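Local coordinates for protein activated BY transcription factor SSRB (Salmonella enterica, PDB 2WNW) that belongs to glycosyl hydrolase family 30, whose members combine a TIM-barrel domain with a beta-sandwich domain, at residues F95-Y100 with E120-P125; G50-G55 with M137-S142; I90-F95 with N154-G159; A101-S106 with A171-N176. One frame throughout, in Å; residues are numbered along the deposited sequence.

Read from the N terminus, the four contacts show how strands, loops and helices of a TIM barrel are tied together. Residues 50-55, leaving the first barrel strand, open interaction 2, which closes on the third strand at 137-142. The long loop after strand 85-90 then supplies one side of the other three contacts. Its residues 90-95 and 95-100, which share Phe95, start interactions 3 and 1, and 101-106 starts interaction 4. Interaction 1 closes first, at 120-125, within the larger loops of interactions 2 and 3. Interaction 3 ends at 154-159 and interaction 4 on helix 167-183. Interaction 4 crosses the other three, and interactions 2 and 3 cross each other.

Interaction 1: F95-Y100 with E120-P125; sequences FSLGNY and EAHLIP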
# COMPACT_ATOMS: atom_id res chain seq x y z
N PHE A 95 -14.91 -7.63 29.21
CA PHE A 95 -14.77 -6.46 30.05
C PHE A 95 -16.08 -6.16 30.77
O PHE A 95 -16.75 -5.15 30.52
CB PHE A 95 -14.29 -5.25 29.23
CG PHE A 95 -12.80 -5.23 29.03
CD1 PHE A 95 -12.22 -5.86 27.93
CD2 PHE A 95 -11.98 -4.66 29.99
CE1 PHE A 95 -10.83 -5.91 27.79
CE2 PHE A 95 -10.60 -4.71 29.87
CZ PHE A 95 -10.02 -5.34 28.77
N SER A 96 -16.42 -7.07 31.68
CA SER A 96 -17.63 -6.98 32.49
C SER A 96 -17.26 -7.54 33.86
O SER A 96 -16.22 -8.20 34.00
CB SER A 96 -18.76 -7.82 31.89
OG SER A 96 -19.07 -7.40 30.57
N LEU A 97 -18.09 -7.28 34.85
CA LEU A 97 -17.83 -7.79 36.20
C LEU A 97 -18.05 -9.30 36.19
O LEU A 97 -17.60 -10.01 37.09
CB LEU A 97 -18.77 -7.11 37.20
CG LEU A 97 -18.63 -5.59 37.32
CD1 LEU A 97 -19.66 -5.05 38.30
CD2 LEU A 97 -17.22 -5.23 37.77
N GLY A 98 -18.74 -9.77 35.16
CA GLY A 98 -19.02 -11.19 35.02
C GLY A 98 -20.02 -11.39 33.90
O GLY A 98 -20.46 -10.41 33.29
N ASN A 99 -20.38 -12.63 33.61
CA ASN A 99 -21.34 -12.91 32.54
C ASN A 99 -22.73 -12.42 32.94
O ASN A 99 -23.10 -12.46 34.11
CB ASN A 99 -21.45 -14.42 32.28
CG ASN A 99 -20.16 -15.02 31.77
OD1 ASN A 99 -19.74 -14.77 30.63
ND2 ASN A 99 -19.52 -15.84 32.60
N TYR A 100 -23.49 -11.95 31.96
CA TYR A 100 -24.86 -11.50 32.19
C TYR A 100 -25.64 -11.50 30.88
O TYR A 100 -25.08 -11.21 29.82
CB TYR A 100 -24.91 -10.12 32.87
CG TYR A 100 -24.42 -8.94 32.05
CD1 TYR A 100 -25.23 -8.35 31.07
CD2 TYR A 100 -23.15 -8.41 32.25
CE1 TYR A 100 -24.78 -7.27 30.32
CE2 TYR A 100 -22.69 -7.32 31.51
CZ TYR A 100 -23.51 -6.76 30.54
OH TYR A 100 -23.04 -5.71 29.78
N GLU A 120 -28.73 -0.69 32.72
CA GLU A 120 -29.24 0.61 33.15
C GLU A 120 -28.38 1.26 34.22
O GLU A 120 -28.30 2.49 34.31
CB GLU A 120 -30.69 0.46 33.65
CG GLU A 120 -31.62 -0.17 32.62
CD GLU A 120 -33.07 -0.22 33.06
OE1 GLU A 120 -33.32 -0.49 34.25
OE2 GLU A 120 -33.95 -0.00 32.21
N ALA A 121 -27.72 0.45 35.03
CA ALA A 121 -26.89 0.98 36.09
C ALA A 121 -25.42 1.15 35.70
O ALA A 121 -24.76 2.08 36.14
CB ALA A 121 -26.99 0.09 37.32
N HIS A 122 -24.93 0.25 34.85
CA HIS A 122 -23.52 0.27 34.46
C HIS A 122 -23.15 0.87 33.11
O HIS A 122 -22.06 1.42 32.95
CB HIS A 122 -22.97 -1.15 34.54
CG HIS A 122 -23.04 -1.75 35.91
ND1 HIS A 122 -22.88 -3.10 36.14
CD2 HIS A 122 -23.24 -1.18 37.12
CE1 HIS A 122 -22.98 -3.33 37.44
NE2 HIS A 122 -23.19 -2.18 38.06
N LEU A 123 -24.04 0.76 32.12
CA LEU A 123 -23.74 1.27 30.79
C LEU A 123 -24.44 2.56 30.40
O LEU A 123 -23.81 3.50 29.93
CB LEU A 123 -24.06 0.21 29.74
CG LEU A 123 -23.06 -0.94 29.60
CD1 LEU A 123 -23.68 -2.08 28.82
CD2 LEU A 123 -21.80 -0.44 28.91
N ILE A 124 -25.76 2.60 30.57
CA ILE A 124 -26.54 3.75 30.18
C ILE A 124 -26.10 5.11 30.74
O ILE A 124 -26.16 6.12 30.03
CB ILE A 124 -28.04 3.50 30.47
CG1 ILE A 124 -28.50 2.31 29.61
CG2 ILE A 124 -28.88 4.73 30.14
CD1 ILE A 124 -29.99 2.01 29.67
N PRO A 125 -25.64 5.16 32.00
CA PRO A 125 -25.20 6.46 32.53
C PRO A 125 -24.04 7.04 31.72
O PRO A 125 -24.05 8.22 31.35
CB PRO A 125 -24.80 6.12 33.97
CG PRO A 125 -25.77 5.04 34.32
CD PRO A 125 -25.72 4.16 33.08
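Leu97 and Tyr100 reach from the long loop that follows strand 85-90 of the TIM barrel to His122 of helix 117-122 and to Leu123, which follows it and precedes helix 124-133. The case illustrates how a loop without regular structure can be set against neighbouring helical residues by two isolated touches, with 96 Å² buried in all. Leu97 makes the first. Its CG lies beside the backbone N (chi1 -61°) and the chain continues extended, which sends CD1 out to His122 at about a right angle between the two side chains. CD1 of Leu97 approaches the CE1 corner of the imidazole at 3.8 Å and lies 4.3 Å from ND1 of His122, meeting the ring obliquely. One nitrogen of this imidazole is engaged elsewhere: His122 ND1 is hydrogen-bonded to OE1 of Glu54, while OE2 of the same carboxylate takes the backbone N of Leu97. Glu54, itself in a salt bridge with Arg118, therefore holds both partners of the apolar touch. Beyond the extended Gly98, Asn99 hydrogen-bonds through ND2 to OD1 of Asn157 in the neighbouring loop. Tyr100 supplies the second touch from a more buried place. A first torsion of 67° tucks CG of Tyr100 in over its own backbone, and the ring is carried toward the helices until its far end meets Leu123. It is the phenolic oxygen, not the ring carbons, that touches: OH of Tyr100 lies 3.8 Å from CD1 of Leu123, whereas CD2 of that leucine stays 5.5 Å from the same oxygen.

Interaction 2: G50-G55 with M137-S142; sequences GSFTEG and MKLMAS
Phe52, just beyond barrel strand 48-51, extends its ring toward Met137, just before strand 138-143, and Leu139 on it, a useful example of packing between the surroundings of two barrel strands that are not neighbours. Three torsion choices bring the groups together. In Phe52 CG stands beside the backbone N (chi1 -60°), which carries the outer end of the ring toward the second segment. The side chain of Leu139 does not set out toward Phe52, yet with its CG anti to the carbonyl carbon and an extended second torsion it delivers one methyl to the aromatic group. That methyl, CD2 of Leu139, lies 4.2 Å from CE1 of Phe52, at the ring edge and near its plane, and the two side chains cross at about a right angle. Met137 reaches the next corner by another route: straight as far as SD, it then bends (chi3 69°), and the bend turns CE toward the ring. CE of Met137 is 4.2 Å from CZ of Phe52 and comes at it obliquely. The two aliphatic ends also meet each other, with Met137 CE 4.0 Å from Leu139 CD2. Ala86, on the intervening strand 85-90, touches all three side chains, and Leu126, Ile127 and Ala130 of helix 124-133 add further contacts to Phe52. Lys138, between the two partners in sequence, sends its ammonium group into salt bridges with Glu234 and Asp46 instead. No hydrogen bond joins the segments, so their buried meeting implies cohesion by dispersion and the exclusion of water, governed by shape more than by bond direction.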
# COMPACT_ATOMS: atom_id res chain seq x y z
N GLY A 50 -14.66 5.23 20.44
CA GLY A 50 -14.21 4.14 21.28
C GLY A 50 -15.39 3.32 21.77
O GLY A 50 -16.53 3.56 21.38
N SER A 51 -15.13 2.36 22.66
CA SER A 51 -16.20 1.49 23.13
C SER A 51 -16.67 1.65 24.57
O SER A 51 -15.88 1.88 25.48
CB SER A 51 -15.81 0.03 22.91
OG SER A 51 -15.38 -0.17 21.57
N PHE A 52 -17.98 1.50 24.74
CA PHE A 52 -18.62 1.55 26.04
C PHE A 52 -18.80 0.09 26.45
O PHE A 52 -19.45 -0.67 25.74
CB PHE A 52 -20.01 2.19 25.96
CG PHE A 52 -20.03 3.60 25.43
CD1 PHE A 52 -20.62 3.89 24.21
CD2 PHE A 52 -19.50 4.64 26.19
CE1 PHE A 52 -20.69 5.20 23.74
CE2 PHE A 52 -19.57 5.96 25.73
CZ PHE A 52 -20.16 6.24 24.50
N THR A 53 -18.21 -0.29 27.58
CA THR A 53 -18.36 -1.66 28.09
C THR A 53 -18.78 -1.53 29.54
O THR A 53 -18.66 -0.46 30.13
CB THR A 53 -17.02 -2.44 28.04
OG1 THR A 53 -16.03 -1.72 28.78
CG2 THR A 53 -16.56 -2.62 26.60
N GLU A 54 -19.27 -2.62 30.13
CA GLU A 54 -19.66 -2.57 31.53
C GLU A 54 -18.44 -2.16 32.35
O GLU A 54 -18.56 -1.40 33.31
CB GLU A 54 -20.18 -3.93 32.01
CG GLU A 54 -20.24 -4.03 33.54
CD GLU A 54 -21.13 -5.15 34.03
OE1 GLU A 54 -22.35 -4.91 34.17
OE2 GLU A 54 -20.62 -6.26 34.26
N GLY A 55 -17.27 -2.64 31.95
CA GLY A 55 -16.05 -2.30 32.66
C GLY A 55 -15.82 -0.80 32.65
O GLY A 55 -15.58 -0.18 33.69
N MET A 137 -23.85 11.13 17.91
CA MET A 137 -22.94 10.00 17.81
C MET A 137 -23.63 8.83 17.11
O MET A 137 -24.81 8.59 17.32
CB MET A 137 -22.51 9.51 19.20
CG MET A 137 -21.62 10.44 19.98
SD MET A 137 -21.13 9.61 21.51
CE MET A 137 -20.06 8.33 20.84
N LYS A 138 -22.88 8.11 16.28
CA LYS A 138 -23.41 6.95 15.59
C LYS A 138 -22.99 5.75 16.44
O LYS A 138 -21.79 5.46 16.55
CB LYS A 138 -22.81 6.84 14.18
CG LYS A 138 -23.28 5.63 13.39
CD LYS A 138 -22.53 5.51 12.07
CE LYS A 138 -22.96 4.27 11.31
NZ LYS A 138 -22.19 4.06 10.06
N LEU A 139 -23.96 5.06 17.03
CA LEU A 139 -23.67 3.93 17.90
C LEU A 139 -23.86 2.56 17.26
O LEU A 139 -24.83 2.32 16.54
CB LEU A 139 -24.53 4.03 19.17
CG LEU A 139 -24.50 5.39 19.89
CD1 LEU A 139 -25.47 5.38 21.06
CD2 LEU A 139 -23.09 5.69 20.36
N MET A 140 -22.92 1.66 17.55
CA MET A 140 -22.94 0.30 17.03
C MET A 140 -23.00 -0.69 18.19
O MET A 140 -22.31 -0.52 19.19
CB MET A 140 -21.68 0.05 16.20
CG MET A 140 -21.57 -1.35 15.62
SD MET A 140 -20.05 -1.52 14.67
CE MET A 140 -20.13 -3.22 14.12
N ALA A 141 -23.83 -1.72 18.05
CA ALA A 141 -23.96 -2.73 19.10
C ALA A 141 -23.60 -4.09 18.52
O ALA A 141 -23.98 -4.41 17.40
CB ALA A 141 -25.39 -2.74 19.65
N SER A 142 -22.84 -4.87 19.30
CA SER A 142 -22.40 -6.20 18.89
C SER A 142 -22.49 -7.17 20.05
O SER A 142 -22.19 -6.81 21.19
CB SER A 142 -20.93 -6.16 18.43
OG SER A 142 -20.71 -5.23 17.38

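Interaction 3: I90-F95 with N154-G159; sequences IQSCDF and NDMNGG
Met156 pushes its terminal methyl against Ser92 and Gln91, joining two of the loops that follow strands of the TIM barrel, here strands 85-90 and 138-143. The first shell is small: CE of Met156 lies 3.3 Å from OG of Ser92 and 4.2 Å from CB of Gln91, and the glutamine and methionine side chains cross at about a right angle. The thioether is extended until its last torsion, where a bend (chi3 78°) swings CE to the serine while SD stays 4.0 Å from the same OG. The methyl thus rests on a polar atom whose bonding needs are met elsewhere, since Ser92 OG is hydrogen-bonded both to OD1 of Asp204 and to the backbone N of Tyr100. Those two bonds fix the serine that the methionine leans on. Farther out, Met156 is held through its backbone by Ser205, and the next residue, Asn157, bonds through OD1 to ND2 of Asn99. Met156 is itself the middle residue of an Asx turn: the backbone N of Asn157 donates to OD1 of Asp155 at 2.9 Å, an N-H...O angle of 159°, from 62° above the carboxylate plane.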
# COMPACT_ATOMS: atom_id res chain seq x y z
N ILE A 90 -23.93 -6.25 23.43
CA ILE A 90 -25.29 -6.71 23.64
C ILE A 90 -25.03 -7.90 24.57
O ILE A 90 -24.57 -8.95 24.12
CB ILE A 90 -25.95 -7.16 22.31
CG1 ILE A 90 -26.06 -5.96 21.37
CG2 ILE A 90 -27.33 -7.77 22.58
CD1 ILE A 90 -26.63 -6.29 19.99
N GLN A 91 -25.33 -7.70 25.85
CA GLN A 91 -25.07 -8.67 26.92
C GLN A 91 -23.58 -8.58 27.24
O GLN A 91 -22.87 -7.76 26.66
CB GLN A 91 -25.49 -10.10 26.53
CG GLN A 91 -26.98 -10.19 26.17
CD GLN A 91 -27.54 -11.60 26.20
OE1 GLN A 91 -26.88 -12.56 25.80
NE2 GLN A 91 -28.78 -11.73 26.66
N SER A 92 -23.09 -9.41 28.15
CA SER A 92 -21.69 -9.33 28.57
C SER A 92 -20.57 -9.67 27.58
O SER A 92 -20.74 -10.48 26.67
CB SER A 92 -21.50 -10.18 29.83
OG SER A 92 -21.82 -11.53 29.57
N CYS A 93 -19.43 -9.02 27.78
CA CYS A 93 -18.22 -9.27 27.00
C CYS A 93 -17.18 -9.52 28.10
O CYS A 93 -17.54 -9.51 29.28
CB CYS A 93 -17.84 -8.07 26.12
SG CYS A 93 -17.33 -6.56 26.97
N ASP A 94 -15.92 -9.76 27.75
CA ASP A 94 -14.93 -10.03 28.79
C ASP A 94 -14.74 -8.84 29.73
O ASP A 94 -14.45 -9.02 30.92
CB ASP A 94 -13.59 -10.47 28.18
CG ASP A 94 -13.04 -9.48 27.18
OD1 ASP A 94 -13.83 -8.98 26.34
OD2 ASP A 94 -11.82 -9.22 27.21
N PHE A 95 -14.91 -7.63 29.21
CA PHE A 95 -14.77 -6.46 30.05
C PHE A 95 -16.08 -6.16 30.77
O PHE A 95 -16.75 -5.15 30.52
CB PHE A 95 -14.29 -5.25 29.23
CG PHE A 95 -12.80 -5.23 29.03
CD1 PHE A 95 -12.22 -5.86 27.93
CD2 PHE A 95 -11.98 -4.66 29.99
CE1 PHE A 95 -10.83 -5.91 27.79
CE2 PHE A 95 -10.60 -4.71 29.87
CZ PHE A 95 -10.02 -5.34 28.77
N ASN A 154 -24.35 -24.57 26.52
CA ASN A 154 -24.99 -24.07 27.73
C ASN A 154 -24.05 -23.20 28.58
O ASN A 154 -24.03 -23.31 29.81
CB ASN A 154 -25.50 -25.27 28.55
CG ASN A 154 -26.33 -24.86 29.75
OD1 ASN A 154 -27.19 -23.98 29.65
ND2 ASN A 154 -26.08 -25.50 30.89
N ASP A 155 -23.29 -22.33 27.92
CA ASP A 155 -22.34 -21.47 28.62
C ASP A 155 -22.02 -20.26 27.74
O ASP A 155 -21.74 -20.43 26.55
CB ASP A 155 -21.05 -22.25 28.88
CG ASP A 155 -20.08 -21.54 29.82
OD1 ASP A 155 -20.24 -20.33 30.09
OD2 ASP A 155 -19.14 -22.21 30.29
N MET A 156 -22.07 -19.06 28.30
CA MET A 156 -21.75 -17.87 27.51
C MET A 156 -20.26 -17.87 27.14
O MET A 156 -19.88 -17.30 26.11
CB MET A 156 -22.11 -16.60 28.29
CG MET A 156 -23.61 -16.37 28.41
SD MET A 156 -24.00 -14.81 29.19
CE MET A 156 -23.74 -13.65 27.83
N ASN A 157 -19.44 -18.50 27.97
CA ASN A 157 -18.00 -18.59 27.72
C ASN A 157 -17.65 -19.89 27.00
O ASN A 157 -18.46 -20.81 26.92
CB ASN A 157 -17.21 -18.57 29.04
CG ASN A 157 -17.65 -17.48 29.99
OD1 ASN A 157 -18.18 -17.77 31.07
ND2 ASN A 157 -17.44 -16.23 29.60
N GLY A 158 -16.42 -19.94 26.49
CA GLY A 158 -15.94 -21.15 25.83
C GLY A 158 -16.47 -21.53 24.47
O GLY A 158 -16.44 -22.71 24.11
N GLY A 159 -16.94 -20.56 23.71
CA GLY A 159 -17.44 -20.87 22.38
C GLY A 159 -18.86 -21.40 22.33
O GLY A 159 -19.77 -20.85 22.96

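Interaction 4: A101-S106 with A171-N176; sequences AYVDSS and ADIIIN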
# COMPACT_ATOMS: atom_id res chain seq x y z
N ALA A 101 -26.91 -11.87 30.96
CA ALA A 101 -27.78 -11.92 29.79
C ALA A 101 -29.10 -11.25 30.14
O ALA A 101 -29.42 -11.07 31.31
CB ALA A 101 -28.01 -13.36 29.36
N TYR A 102 -29.88 -10.90 29.12
CA TYR A 102 -31.17 -10.24 29.34
C TYR A 102 -32.28 -11.21 29.72
O TYR A 102 -33.35 -10.80 30.18
CB TYR A 102 -31.52 -9.43 28.09
CG TYR A 102 -30.44 -8.45 27.72
CD1 TYR A 102 -30.05 -8.26 26.39
CD2 TYR A 102 -29.78 -7.70 28.70
CE1 TYR A 102 -29.04 -7.36 26.05
CE2 TYR A 102 -28.77 -6.79 28.37
CZ TYR A 102 -28.41 -6.63 27.04
OH TYR A 102 -27.42 -5.74 26.70
N VAL A 103 -32.03 -12.50 29.53
CA VAL A 103 -32.97 -13.55 29.89
C VAL A 103 -32.11 -14.77 30.23
O VAL A 103 -31.17 -15.09 29.50
CB VAL A 103 -33.94 -13.87 28.72
CG1 VAL A 103 -33.18 -14.42 27.52
CG2 VAL A 103 -35.00 -14.87 29.18
N ASP A 104 -32.41 -15.44 31.34
CA ASP A 104 -31.59 -16.57 31.77
C ASP A 104 -32.15 -17.98 31.67
O ASP A 104 -31.42 -18.95 31.88
CB ASP A 104 -31.11 -16.32 33.19
CG ASP A 104 -30.28 -15.06 33.31
OD1 ASP A 104 -29.20 -15.00 32.69
OD2 ASP A 104 -30.71 -14.13 34.02
N SER A 105 -33.44 -18.11 31.38
CA SER A 105 -34.03 -19.44 31.26
C SER A 105 -35.11 -19.44 30.19
O SER A 105 -35.65 -18.40 29.84
CB SER A 105 -34.64 -19.88 32.59
OG SER A 105 -35.79 -19.11 32.90
N SER A 106 -35.42 -20.63 29.69
CA SER A 106 -36.45 -20.78 28.67
C SER A 106 -37.80 -20.35 29.25
O SER A 106 -38.64 -19.80 28.55
CB SER A 106 -36.53 -22.23 28.21
OG SER A 106 -36.77 -23.09 29.31
N ALA A 171 -32.78 -13.22 17.92
CA ALA A 171 -33.07 -12.03 17.13
C ALA A 171 -34.09 -11.16 17.88
O ALA A 171 -33.96 -9.94 17.91
CB ALA A 171 -33.60 -12.40 15.76
N ASP A 172 -35.09 -11.80 18.49
CA ASP A 172 -36.10 -11.06 19.24
C ASP A 172 -35.50 -10.35 20.45
O ASP A 172 -35.92 -9.25 20.80
CB ASP A 172 -37.24 -11.99 19.70
CG ASP A 172 -38.15 -12.42 18.57
OD1 ASP A 172 -38.21 -11.70 17.54
OD2 ASP A 172 -38.82 -13.46 18.71
N ILE A 173 -34.53 -10.99 21.10
CA ILE A 173 -33.88 -10.37 22.25
C ILE A 173 -33.13 -9.12 21.80
O ILE A 173 -33.18 -8.09 22.48
CB ILE A 173 -32.89 -11.32 22.93
CG1 ILE A 173 -33.65 -12.46 23.62
CG2 ILE A 173 -32.03 -10.56 23.95
CD1 ILE A 173 -32.76 -13.44 24.32
N ILE A 174 -32.44 -9.22 20.67
CA ILE A 174 -31.69 -8.08 20.14
C ILE A 174 -32.63 -6.92 19.83
O ILE A 174 -32.29 -5.77 20.06
CB ILE A 174 -30.89 -8.48 18.88
CG1 ILE A 174 -29.78 -9.46 19.26
CG2 ILE A 174 -30.29 -7.25 18.22
CD1 ILE A 174 -29.02 -10.05 18.08
N ILE A 175 -33.82 -7.23 19.32
CA ILE A 175 -34.78 -6.17 19.03
C ILE A 175 -35.19 -5.50 20.35
O ILE A 175 -35.27 -4.27 20.43
CB ILE A 175 -36.04 -6.71 18.32
CG1 ILE A 175 -35.67 -7.23 16.92
CG2 ILE A 175 -37.10 -5.62 18.21
CD1 ILE A 175 -35.16 -6.15 15.97
N ASN A 176 -35.45 -6.30 21.38
CA ASN A 176 -35.83 -5.72 22.67
C ASN A 176 -34.70 -4.89 23.27
O ASN A 176 -34.94 -3.91 23.98
CB ASN A 176 -36.29 -6.80 23.64
CG ASN A 176 -37.76 -7.15 23.47
OD1 ASN A 176 -38.11 -8.13 22.82
ND2 ASN A 176 -38.63 -6.31 24.03
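Ile173 receives both Tyr102 and Val103 on one side of helix 167-183, and the two touches differ markedly in tightness. The close one is to Val103: CG1 of Val103 and CD1 of Ile173 are only 3.4 Å apart, shorter than usual for two methyl groups, so the side chains are pressed together where they cross at about a right angle. Conformation explains the meeting. A chi1 of 64° turns CG1 of Val103 to face the helix, while the long branch of Ile173 runs extended (chi2 -179°) to put CD1 in front of it; CG2 of Val103 remains 5.5 Å from that CD1. The other branch of the isoleucine makes an easier contact, with CG2 of Ile173 3.9 Å from CD1 of Tyr102, in the ring plane and at its edge. One branched side chain thereby serves two neighbouring loop residues. The tyrosine is held at its far end, where OH bonds to OD1 of Asp119 and to the backbone N of Gln91. Away from this buried core the segments part toward solvent: Asp104 and Ser106 are exposed, and on the helix Asn176 and Asp172 are partly so, the latter salt-bridged to Arg224. Ser105, just before helix 106-110, caps its start through a bond from the backbone N of Asp108 to its OG. Helix 167-183, which comes after barrel strand 138-143, thus takes the loop of strand 85-90 on the Ile173 side, while its Ala171, Ile174 and Ile175 pack against helix 210-227.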